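Local coordinates for mannitol dehydrogenase (PDB 3TWO), which probably catalyses the NADPH-dependent, zinc-assisted interconversion of cinnamaldehydes and the corresponding cinnamyl alcohols, at residues E15-H20 with K321-A326; S23-G28 with S121-E126; I163-P168 with G186-M191. One frame throughout, in Å; residues are numbered along the deposited sequence.

Interaction 1: E15-H20 with K321-A326; sequences EHFKPH and KDIDTA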
loop_
_atom_site.group_PDB
_atom_site.type_symbol
_atom_site.label_atom_id
_atom_site.label_comp_id
_atom_site.label_asym_id
_atom_site.label_seq_id
_atom_site.Cartn_x
_atom_site.Cartn_y
_atom_site.Cartn_z
ATOM N N GLU B 15 35.936 4.803 -0.471
ATOM C CA GLU B 15 36.967 5.816 -0.791
ATOM C C GLU B 15 36.426 7.231 -0.891
ATOM O O GLU B 15 35.244 7.427 -0.775
ATOM C CB GLU B 15 37.669 5.448 -2.068
ATOM C CG GLU B 15 38.494 4.218 -1.897
ATOM C CD GLU B 15 39.128 3.840 -3.186
ATOM O OE1 GLU B 15 39.834 4.687 -3.798
ATOM O OE2 GLU B 15 38.904 2.690 -3.603
ATOM N N HIS B 16 37.311 8.193 -1.100
ATOM C CA HIS B 16 36.960 9.552 -1.378
ATOM C C HIS B 16 36.893 9.763 -2.871
ATOM O O HIS B 16 37.555 9.058 -3.609
ATOM C CB HIS B 16 38.023 10.487 -0.813
ATOM C CG HIS B 16 38.008 10.576 0.684
ATOM N ND1 HIS B 16 37.004 10.020 1.460
ATOM C CD2 HIS B 16 38.851 11.190 1.546
ATOM C CE1 HIS B 16 37.261 10.249 2.737
ATOM N NE2 HIS B 16 38.377 10.955 2.816
ATOM N N PHE B 17 36.128 10.776 -3.275
ATOM C CA PHE B 17 36.001 11.280 -4.636
ATOM C C PHE B 17 37.300 11.868 -5.130
ATOM O O PHE B 17 38.032 12.444 -4.338
ATOM C CB PHE B 17 34.882 12.312 -4.664
ATOM C CG PHE B 17 33.494 11.660 -4.804
ATOM C CD1 PHE B 17 32.791 11.204 -3.682
ATOM C CD2 PHE B 17 32.944 11.435 -6.069
ATOM C CE1 PHE B 17 31.550 10.571 -3.820
ATOM C CE2 PHE B 17 31.672 10.806 -6.200
ATOM C CZ PHE B 17 31.004 10.364 -5.055
ATOM N N LYS B 18 37.615 11.696 -6.415
ATOM C CA LYS B 18 38.837 12.279 -6.984
ATOM C C LYS B 18 38.565 12.733 -8.398
ATOM O O LYS B 18 37.685 12.179 -9.044
ATOM C CB LYS B 18 39.977 11.254 -7.008
ATOM C CG LYS B 18 40.363 10.701 -5.631
ATOM C CD LYS B 18 41.461 9.551 -5.648
ATOM C CE LYS B 18 40.989 8.209 -6.286
ATOM N NZ LYS B 18 40.722 8.443 -7.724
ATOM N N PRO B 19 39.327 13.730 -8.896
ATOM C CA PRO B 19 39.242 14.124 -10.324
ATOM C C PRO B 19 39.456 12.915 -11.214
ATOM O O PRO B 19 40.358 12.139 -10.991
ATOM C CB PRO B 19 40.417 15.128 -10.495
ATOM C CG PRO B 19 40.462 15.785 -9.116
ATOM C CD PRO B 19 40.245 14.612 -8.139
ATOM N N HIS B 20 38.615 12.727 -12.210
ATOM C CA HIS B 20 38.740 11.551 -13.047
ATOM C C HIS B 20 38.520 12.018 -14.475
ATOM O O HIS B 20 37.507 12.698 -14.770
ATOM C CB HIS B 20 37.671 10.537 -12.608
ATOM C CG HIS B 20 37.630 9.274 -13.414
ATOM N ND1 HIS B 20 38.726 8.445 -13.568
ATOM C CD2 HIS B 20 36.605 8.667 -14.071
ATOM C CE1 HIS B 20 38.391 7.404 -14.318
ATOM N NE2 HIS B 20 37.105 7.510 -14.627
ATOM N N LYS B 321 35.398 19.680 -5.120
ATOM C CA LYS B 321 36.280 19.217 -4.051
ATOM C C LYS B 321 35.544 19.169 -2.712
ATOM O O LYS B 321 36.092 18.699 -1.750
ATOM C CB LYS B 321 37.502 20.143 -3.932
ATOM C CG LYS B 321 37.150 21.373 -3.161
ATOM C CD LYS B 321 38.121 22.541 -3.324
ATOM C CE LYS B 321 37.584 23.688 -2.507
ATOM N NZ LYS B 321 38.603 24.737 -2.227
ATOM N N ASP B 322 34.331 19.683 -2.602
ATOM C CA ASP B 322 33.649 19.644 -1.284
ATOM C C ASP B 322 32.752 18.436 -1.201
ATOM O O ASP B 322 32.042 18.264 -0.203
ATOM C CB ASP B 322 32.758 20.906 -1.074
ATOM C CG ASP B 322 33.549 22.228 -1.100
ATOM O OD1 ASP B 322 34.451 22.417 -0.223
ATOM O OD2 ASP B 322 33.257 23.105 -1.973
ATOM N N ILE B 323 32.715 17.602 -2.249
ATOM C CA ILE B 323 31.698 16.531 -2.311
ATOM C C ILE B 323 31.717 15.617 -1.066
ATOM O O ILE B 323 30.637 15.297 -0.495
ATOM C CB ILE B 323 31.826 15.646 -3.626
ATOM C CG1 ILE B 323 31.443 16.448 -4.875
ATOM C CG2 ILE B 323 30.911 14.463 -3.580
ATOM C CD1 ILE B 323 32.019 15.921 -6.184
ATOM N N ASP B 324 32.914 15.194 -0.659
ATOM C CA ASP B 324 33.060 14.368 0.495
ATOM C C ASP B 324 32.538 15.017 1.757
ATOM O O ASP B 324 31.876 14.364 2.523
ATOM C CB ASP B 324 34.505 13.930 0.667
ATOM C CG ASP B 324 34.863 12.820 -0.325
ATOM O OD1 ASP B 324 35.747 12.980 -1.139
ATOM O OD2 ASP B 324 34.206 11.799 -0.299
ATOM N N THR B 325 32.820 16.301 1.948
ATOM C CA THR B 325 32.212 17.053 3.024
ATOM C C THR B 325 30.699 17.117 2.953
ATOM O O THR B 325 30.034 16.855 3.932
ATOM C CB THR B 325 32.845 18.454 3.086
ATOM O OG1 THR B 325 34.228 18.239 3.411
ATOM C CG2 THR B 325 32.137 19.323 4.193
ATOM N N ALA B 326 30.137 17.408 1.786
ATOM C CA ALA B 326 28.665 17.389 1.607
ATOM C C ALA B 326 28.058 16.020 2.039
ATOM O O ALA B 326 27.078 15.993 2.795
ATOM C CB ALA B 326 28.272 17.713 0.168
#
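His-16 and Asp-324 bring their CA atoms to 6.5 Å, where the chain entering strand 18-24 passes the first turn of helix 323-331. The carboxylate of Asp-324 reaches over this gap to the backbone of the other segment. Its OD1 accepts the amide of Phe-17, with N to OD1 at 3.1 Å, through the syn lone pair on the side of OD2. An N-H...O angle of 139° makes the bond distinctly bent. Aspartate suits the place because its short side chain, with CG anti to its own carbonyl carbon (chi1 -76°), places the carboxylate beside the backbone N of Phe-17. The CB of His-16 lies 3.4 Å from the same OD1, and the ring and carboxylate planes stand 45° apart.

Phe-17 points its side chain at the helix, next to this bond. The CG2 branch of Ile-323 sits over one face in a CH-pi contact, 4.0 Å from the ring centroid, while OD2 of Asp-324 lies at the ring edge, 3.7 Å from CD1. Tyr-327 meets the same phenyl ring edge-to-face, and Ile-323 continues inward to Phe-8 and Ile-341. The contact thus joins the N-terminal hairpin to helix 323-331, near the C-terminal end of the chain. A charged acceptor for a backbone amide next to an apolar face implies that the loop is held by polar and hydrophobic contacts together, the carboxylate's approach probably eased by the slightly positive C-H edge of the ring.

Interaction 2: S23-G28 with S121-E126; sequences SRHAVG and SFHDNE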
loop_
_atom_site.group_PDB
_atom_site.type_symbol
_atom_site.label_atom_id
_atom_site.label_comp_id
_atom_site.label_asym_id
_atom_site.label_seq_id
_atom_site.Cartn_x
_atom_site.Cartn_y
_atom_site.Cartn_z
ATOM N N SER B 23 35.757 9.457 -20.992
ATOM C CA SER B 23 35.161 9.830 -22.250
ATOM C C SER B 23 33.722 9.296 -22.317
ATOM O O SER B 23 33.349 8.312 -21.635
ATOM C CB SER B 23 36.031 9.333 -23.437
ATOM O OG SER B 23 35.851 7.934 -23.588
ATOM N N ARG B 24 32.905 9.960 -23.115
ATOM C CA ARG B 24 31.516 9.511 -23.329
ATOM C C ARG B 24 31.322 9.157 -24.801
ATOM O O ARG B 24 32.135 9.542 -25.642
ATOM C CB ARG B 24 30.562 10.640 -22.975
ATOM C CG ARG B 24 30.638 11.113 -21.537
ATOM C CD ARG B 24 29.735 12.329 -21.325
ATOM N NE ARG B 24 29.614 12.757 -19.920
ATOM C CZ ARG B 24 28.930 12.137 -18.938
ATOM N NH1 ARG B 24 28.323 10.955 -19.143
ATOM N NH2 ARG B 24 28.848 12.718 -17.725
ATOM N N HIS B 25 30.227 8.453 -25.116
ATOM C CA HIS B 25 29.876 8.190 -26.520
ATOM C C HIS B 25 29.794 9.469 -27.407
ATOM O O HIS B 25 29.429 10.563 -26.945
ATOM C CB HIS B 25 28.576 7.357 -26.634
ATOM C CG HIS B 25 27.319 8.102 -26.284
ATOM N ND1 HIS B 25 26.629 7.885 -25.096
ATOM C CD2 HIS B 25 26.569 8.980 -27.001
ATOM C CE1 HIS B 25 25.523 8.619 -25.095
ATOM N NE2 HIS B 25 25.459 9.282 -26.237
ATOM N N ALA B 26 30.146 9.288 -28.677
ATOM C CA ALA B 26 30.038 10.317 -29.716
ATOM C C ALA B 26 28.606 10.856 -29.763
ATOM O O ALA B 26 27.644 10.165 -29.389
ATOM C CB ALA B 26 30.429 9.710 -31.095
ATOM N N VAL B 27 28.475 12.098 -30.222
ATOM C CA VAL B 27 27.178 12.729 -30.452
ATOM C C VAL B 27 26.476 12.112 -31.661
ATOM O O VAL B 27 26.890 12.322 -32.779
ATOM C CB VAL B 27 27.336 14.255 -30.653
ATOM C CG1 VAL B 27 25.986 14.897 -30.702
ATOM C CG2 VAL B 27 28.217 14.889 -29.506
ATOM N N GLY B 28 25.419 11.344 -31.423
ATOM C CA GLY B 28 24.760 10.609 -32.498
ATOM C C GLY B 28 23.788 11.572 -33.140
ATOM O O GLY B 28 23.596 12.670 -32.631
ATOM N N SER B 121 22.799 0.157 -22.297
ATOM C CA SER B 121 22.512 -0.847 -23.360
ATOM C C SER B 121 22.402 -0.235 -24.746
ATOM O O SER B 121 22.438 -0.942 -25.722
ATOM C CB SER B 121 21.252 -1.659 -23.058
ATOM O OG SER B 121 20.068 -0.854 -23.180
ATOM N N PHE B 122 22.281 1.093 -24.831
ATOM C CA PHE B 122 22.269 1.760 -26.135
ATOM C C PHE B 122 23.670 2.030 -26.661
ATOM O O PHE B 122 23.814 2.346 -27.814
ATOM C CB PHE B 122 21.414 3.031 -26.071
ATOM C CG PHE B 122 19.998 2.723 -25.762
ATOM C CD1 PHE B 122 19.582 2.616 -24.451
ATOM C CD2 PHE B 122 19.101 2.375 -26.793
ATOM C CE1 PHE B 122 18.269 2.261 -24.140
ATOM C CE2 PHE B 122 17.763 2.034 -26.483
ATOM C CZ PHE B 122 17.360 1.970 -25.156
ATOM N N HIS B 123 24.683 1.924 -25.801
ATOM C CA HIS B 123 26.085 2.095 -26.192
ATOM C C HIS B 123 26.939 0.988 -25.649
ATOM O O HIS B 123 27.724 1.204 -24.728
ATOM C CB HIS B 123 26.605 3.471 -25.764
ATOM C CG HIS B 123 25.809 4.579 -26.360
ATOM N ND1 HIS B 123 24.769 5.197 -25.686
ATOM C CD2 HIS B 123 25.836 5.122 -27.611
ATOM C CE1 HIS B 123 24.219 6.105 -26.481
ATOM N NE2 HIS B 123 24.858 6.086 -27.650
ATOM N N ASP B 124 26.714 -0.203 -26.201
ATOM C CA ASP B 124 27.465 -1.410 -25.885
ATOM C C ASP B 124 27.664 -1.718 -24.412
ATOM O O ASP B 124 28.692 -2.225 -24.032
ATOM C CB ASP B 124 28.806 -1.336 -26.574
ATOM C CG ASP B 124 28.655 -1.069 -28.045
ATOM O OD1 ASP B 124 29.132 0.000 -28.491
ATOM O OD2 ASP B 124 27.987 -1.894 -28.719
ATOM N N ASN B 125 26.673 -1.384 -23.599
ATOM C CA ASN B 125 26.677 -1.644 -22.171
ATOM C C ASN B 125 27.820 -1.021 -21.409
ATOM O O ASN B 125 28.192 -1.559 -20.365
ATOM C CB ASN B 125 26.560 -3.137 -21.857
ATOM C CG ASN B 125 25.159 -3.606 -21.954
ATOM O OD1 ASN B 125 24.237 -2.947 -21.474
ATOM N ND2 ASN B 125 24.958 -4.733 -22.617
ATOM N N GLU B 126 28.387 0.072 -21.930
ATOM C CA GLU B 126 29.353 0.819 -21.158
ATOM C C GLU B 126 28.658 1.460 -19.929
ATOM O O GLU B 126 27.471 1.829 -19.983
ATOM C CB GLU B 126 30.119 1.858 -22.006
ATOM C CG GLU B 126 29.364 3.167 -22.282
ATOM C CD GLU B 126 30.045 4.076 -23.323
ATOM O OE1 GLU B 126 29.701 5.282 -23.346
ATOM O OE2 GLU B 126 30.912 3.606 -24.108
#
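His-25 and His-123 lay their imidazole rings face to face, the centroids 3.5 Å apart and the planes only 11° from parallel. ND1 of His-25 stands over the middle of the His-123 ring, whereas CE1 of His-123 falls toward the rim of the His-25 ring, so the two rings overlap broadly with a small shift. The CB of His-25 adds a CH-pi contact over the His-123 ring, 4.0 Å from its centroid. With CG between the backbone N and the carbonyl carbon, a chi1 of 72° swings the His-25 ring over His-123. The two ND1 atoms come close without bonding; that of His-123 is hydrogen-bonded instead to OD2 of Asp-120, which helps fix the rotation of its ring.

The second segment is the connection between strands 119-120 and 126-127, within the GroES-like part of the enzyme. Residues His-123 to Glu-126 form a type I' beta turn, closed by Glu-126 N to His-123 O at 3.1 Å. Asp-124 and Asn-125 occupy its two central positions with positive phi, a conformation that asparagine in particular tolerates well, and the turn sets His-123 and Glu-126 on the same partner.

Glu-126 extends beyond CG and brings OE1 to the edge of the His-25 ring, near its plane. OE1 remains 4.4 Å from His-25 ND1, too far for a hydrogen bond, though a protonated imidazole would probably be favoured by the nearby carboxylate. Just before the stack, Arg-24 turns elsewhere, its guanidinium bonded to Met-129 O and Ser-133 OG.

Interaction 3: I163-P168 with G186-M191; sequences ITTYSP and GGLGSM. With NDP (NADPH dihydro-nicotinamide-adenine-dinucleotide phosphate), chain F.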
loop_
_atom_site.group_PDB
_atom_site.type_symbol
_atom_site.label_atom_id
_atom_site.label_comp_id
_atom_site.label_asym_id
_atom_site.label_seq_id
_atom_site.Cartn_x
_atom_site.Cartn_y
_atom_site.Cartn_z
ATOM N N ILE B 163 10.778 16.925 -9.567
ATOM C CA ILE B 163 9.813 15.945 -10.111
ATOM C C ILE B 163 9.376 14.850 -9.101
ATOM O O ILE B 163 8.229 14.464 -9.083
ATOM C CB ILE B 163 10.273 15.264 -11.417
ATOM C CG1 ILE B 163 9.110 14.391 -11.937
ATOM C CG2 ILE B 163 11.610 14.362 -11.195
ATOM C CD1 ILE B 163 7.858 15.166 -12.315
ATOM N N THR B 164 10.307 14.351 -8.288
ATOM C CA THR B 164 10.021 13.204 -7.457
ATOM C C THR B 164 8.935 13.537 -6.429
ATOM O O THR B 164 8.185 12.632 -5.982
ATOM C CB THR B 164 11.276 12.661 -6.741
ATOM O OG1 THR B 164 12.232 12.212 -7.731
ATOM C CG2 THR B 164 10.909 11.455 -5.831
ATOM N N THR B 165 8.812 14.822 -6.091
ATOM C CA THR B 165 7.874 15.184 -5.071
ATOM C C THR B 165 6.669 15.812 -5.724
ATOM O O THR B 165 5.560 15.597 -5.241
ATOM C CB THR B 165 8.482 16.193 -4.107
ATOM O OG1 THR B 165 8.986 17.274 -4.876
ATOM C CG2 THR B 165 9.672 15.541 -3.328
ATOM N N TYR B 166 6.876 16.571 -6.814
ATOM C CA TYR B 166 5.769 17.102 -7.578
ATOM C C TYR B 166 4.788 15.947 -8.014
ATOM O O TYR B 166 3.544 16.062 -7.915
ATOM C CB TYR B 166 6.326 17.787 -8.822
ATOM C CG TYR B 166 5.293 18.408 -9.758
ATOM C CD1 TYR B 166 4.725 19.674 -9.496
ATOM C CD2 TYR B 166 4.916 17.748 -10.942
ATOM C CE1 TYR B 166 3.805 20.265 -10.417
ATOM C CE2 TYR B 166 3.990 18.315 -11.839
ATOM C CZ TYR B 166 3.464 19.570 -11.575
ATOM O OH TYR B 166 2.546 20.078 -12.445
ATOM N N SER B 167 5.380 14.842 -8.478
ATOM C CA SER B 167 4.582 13.812 -9.144
ATOM C C SER B 167 3.482 13.216 -8.212
ATOM O O SER B 167 2.364 13.134 -8.601
ATOM C CB SER B 167 5.479 12.714 -9.784
ATOM O OG SER B 167 4.678 11.722 -10.500
ATOM N N PRO B 168 3.824 12.765 -7.001
ATOM C CA PRO B 168 2.784 12.072 -6.206
ATOM C C PRO B 168 1.799 13.078 -5.632
ATOM O O PRO B 168 0.644 12.735 -5.370
ATOM C CB PRO B 168 3.576 11.422 -5.068
ATOM C CG PRO B 168 4.935 12.094 -5.115
ATOM C CD PRO B 168 5.168 12.482 -6.511
ATOM N N GLY B 186 14.512 17.409 4.117
ATOM C CA GLY B 186 15.820 17.594 3.480
ATOM C C GLY B 186 15.636 18.153 2.076
ATOM O O GLY B 186 14.821 19.064 1.851
ATOM N N GLY B 187 16.393 17.623 1.126
ATOM C CA GLY B 187 16.261 18.087 -0.293
ATOM C C GLY B 187 14.894 17.813 -0.886
ATOM O O GLY B 187 14.205 18.748 -1.311
ATOM N N LEU B 188 14.472 16.547 -0.921
ATOM C CA LEU B 188 13.136 16.236 -1.416
ATOM C C LEU B 188 12.061 16.861 -0.496
ATOM O O LEU B 188 11.096 17.486 -0.983
ATOM C CB LEU B 188 12.923 14.722 -1.576
ATOM C CG LEU B 188 13.317 14.171 -2.940
ATOM C CD1 LEU B 188 14.838 14.317 -3.194
ATOM C CD2 LEU B 188 12.878 12.646 -3.001
ATOM N N GLY B 189 12.258 16.742 0.816
ATOM C CA GLY B 189 11.264 17.211 1.773
ATOM C C GLY B 189 10.875 18.661 1.578
ATOM O O GLY B 189 9.698 19.007 1.526
ATOM N N SER B 190 11.864 19.542 1.536
ATOM C CA SER B 190 11.583 20.959 1.317
ATOM C C SER B 190 10.902 21.227 -0.044
ATOM O O SER B 190 10.037 22.108 -0.138
ATOM C CB SER B 190 12.878 21.793 1.443
ATOM O OG SER B 190 13.759 21.433 0.404
ATOM N N MET B 191 11.286 20.527 -1.114
ATOM C CA MET B 191 10.477 20.671 -2.374
ATOM C C MET B 191 8.989 20.261 -2.168
ATOM O O MET B 191 8.065 20.950 -2.657
ATOM C CB MET B 191 11.089 19.858 -3.540
ATOM C CG MET B 191 12.385 20.445 -4.052
ATOM S SD MET B 191 12.320 22.235 -4.306
ATOM C CE MET B 191 11.061 22.491 -5.561
HETATM P PA NDP F . 18.604 14.378 2.061
HETATM O O1A NDP F . 19.397 13.861 3.188
HETATM O O2A NDP F . 18.371 15.896 1.712
HETATM O O5B NDP F . 17.311 14.555 3.040
HETATM C C5B NDP F . 16.863 13.461 4.005
HETATM C C4B NDP F . 16.147 14.135 5.170
HETATM O O4B NDP F . 15.409 13.228 6.090
HETATM C C3B NDP F . 17.187 14.908 6.012
HETATM O O3B NDP F . 16.637 16.255 6.269
HETATM C C2B NDP F . 17.250 14.070 7.318
HETATM O O2B NDP F . 17.551 14.996 8.379
HETATM C C1B NDP F . 15.783 13.609 7.481
HETATM N N9A NDP F . 15.646 12.303 8.166
HETATM C C8A NDP F . 16.545 11.294 8.113
HETATM N N7A NDP F . 16.032 10.288 8.803
HETATM C C5A NDP F . 14.843 10.647 9.279
HETATM C C6A NDP F . 13.889 10.004 10.048
HETATM N N6A NDP F . 14.038 8.720 10.521
HETATM N N1A NDP F . 12.800 10.703 10.346
HETATM C C2A NDP F . 12.580 11.928 9.921
HETATM N N3A NDP F . 13.459 12.557 9.178
HETATM C C4A NDP F . 14.605 11.927 8.864
HETATM O O3 NDP F . 17.808 13.334 1.186
HETATM P PN NDP F . 17.106 13.606 -0.143
HETATM O O1N NDP F . 15.927 14.486 0.018
HETATM O O2N NDP F . 18.038 13.933 -1.339
HETATM O O5D NDP F . 16.605 12.154 -0.488
HETATM C C5D NDP F . 15.837 11.409 0.575
HETATM C C4D NDP F . 15.622 9.898 0.144
HETATM O O4D NDP F . 14.858 10.024 -1.070
HETATM C C3D NDP F . 16.907 9.098 -0.207
HETATM O O3D NDP F . 16.748 7.739 0.287
HETATM C C2D NDP F . 16.918 9.200 -1.750
HETATM O O2D NDP F . 17.555 8.101 -2.301
HETATM C C1D NDP F . 15.403 9.092 -2.041
HETATM N N1N NDP F . 15.007 9.499 -3.432
HETATM C C2N NDP F . 14.036 8.719 -4.098
HETATM C C3N NDP F . 13.628 9.046 -5.381
HETATM C C7N NDP F . 12.513 8.230 -6.033
HETATM O O7N NDP F . 11.718 7.575 -5.340
HETATM N N7N NDP F . 12.315 8.494 -7.320
HETATM C C4N NDP F . 14.224 10.147 -6.039
HETATM C C5N NDP F . 15.176 10.969 -5.367
HETATM C C6N NDP F . 15.579 10.650 -4.087
HETATM P P2B NDP F . 18.563 14.686 9.530
HETATM O O1X NDP F . 19.529 16.010 9.571
HETATM O O2X NDP F . 17.836 14.346 10.757
HETATM O O3X NDP F . 19.492 13.493 9.039
#
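Leu-188 touches both Thr-164 and Thr-165 and, at the same time, the bound NADPH. Its CB lies 3.8 Å from Thr-165 CG2 and also borders the phosphate oxygen O1N. CG follows along the same threonine methyl, after which the branches part. CD1 lies by the phosphate that leads to the nicotinamide ribose, 3.4 Å from O1N. CD2 goes to the nicotinamide, 3.5 Å from NDP C6N, with Thr-164 CG2 at 3.6 Å on the protein side. A branched aliphatic residue suits this spot, since its CD2 methyl can pack between the dihydronicotinamide and the methyl of Thr-164.

The backbone of the same turn does the polar work. Gly-187 N bonds to O2A at 2.7 Å and Leu-188 N to O1N, both nearly straight, at 171° and 173°. Gly-186, the N-cap residue, and Gly-189 fit the GxGxxG pattern of a Rossmann fold, in which the start of the first helix meets the dinucleotide diphosphate; the positive end of the helix dipole would probably favour it. Having no side chain, Gly-186 lets the cofactor come close. Its carbonyl oxygen accepts from both the amide and the hydroxyl of Ser-190, tightening this first turn.

The axes of segments 163-168 and 187-191 cross at -44°. Thr-165 presents CG2 to the Leu-188 carbonyl oxygen as well as to its side chain, and its OG1, hydrogen-bonded back to Ala-161 O, lies 3.6 Å from Met-191 CB. Thr-164 OG1 is similarly held by the backbone O of Cys-160, one of the residues that bind the zinc, and stands 3.3 Å from NDP C4N, the carbon that carries the transferable hydride.

From the N terminus, strand 3-9 turns back into strand 18-24, which serves both interaction 1 and interaction 2: its entry meets helix 323-331 almost at the other end of the chain, and its exit meets the turn at 121-126. Interaction 2 closes a loop of 92 intervening residues, tying the end of the hairpin to the turn between strands 119-120 and 126-127. Interaction 3 opens only after that loop has closed, and joins helix 158-171 to the first helix of the nucleotide-binding region, with strand 179-183 between them in the chain. Both are nested inside the 300-residue loop closed by interaction 1, which brings helix 323-331 back to the hairpin. The three contacts lie apart, their centres 25 to 31 Å from one another.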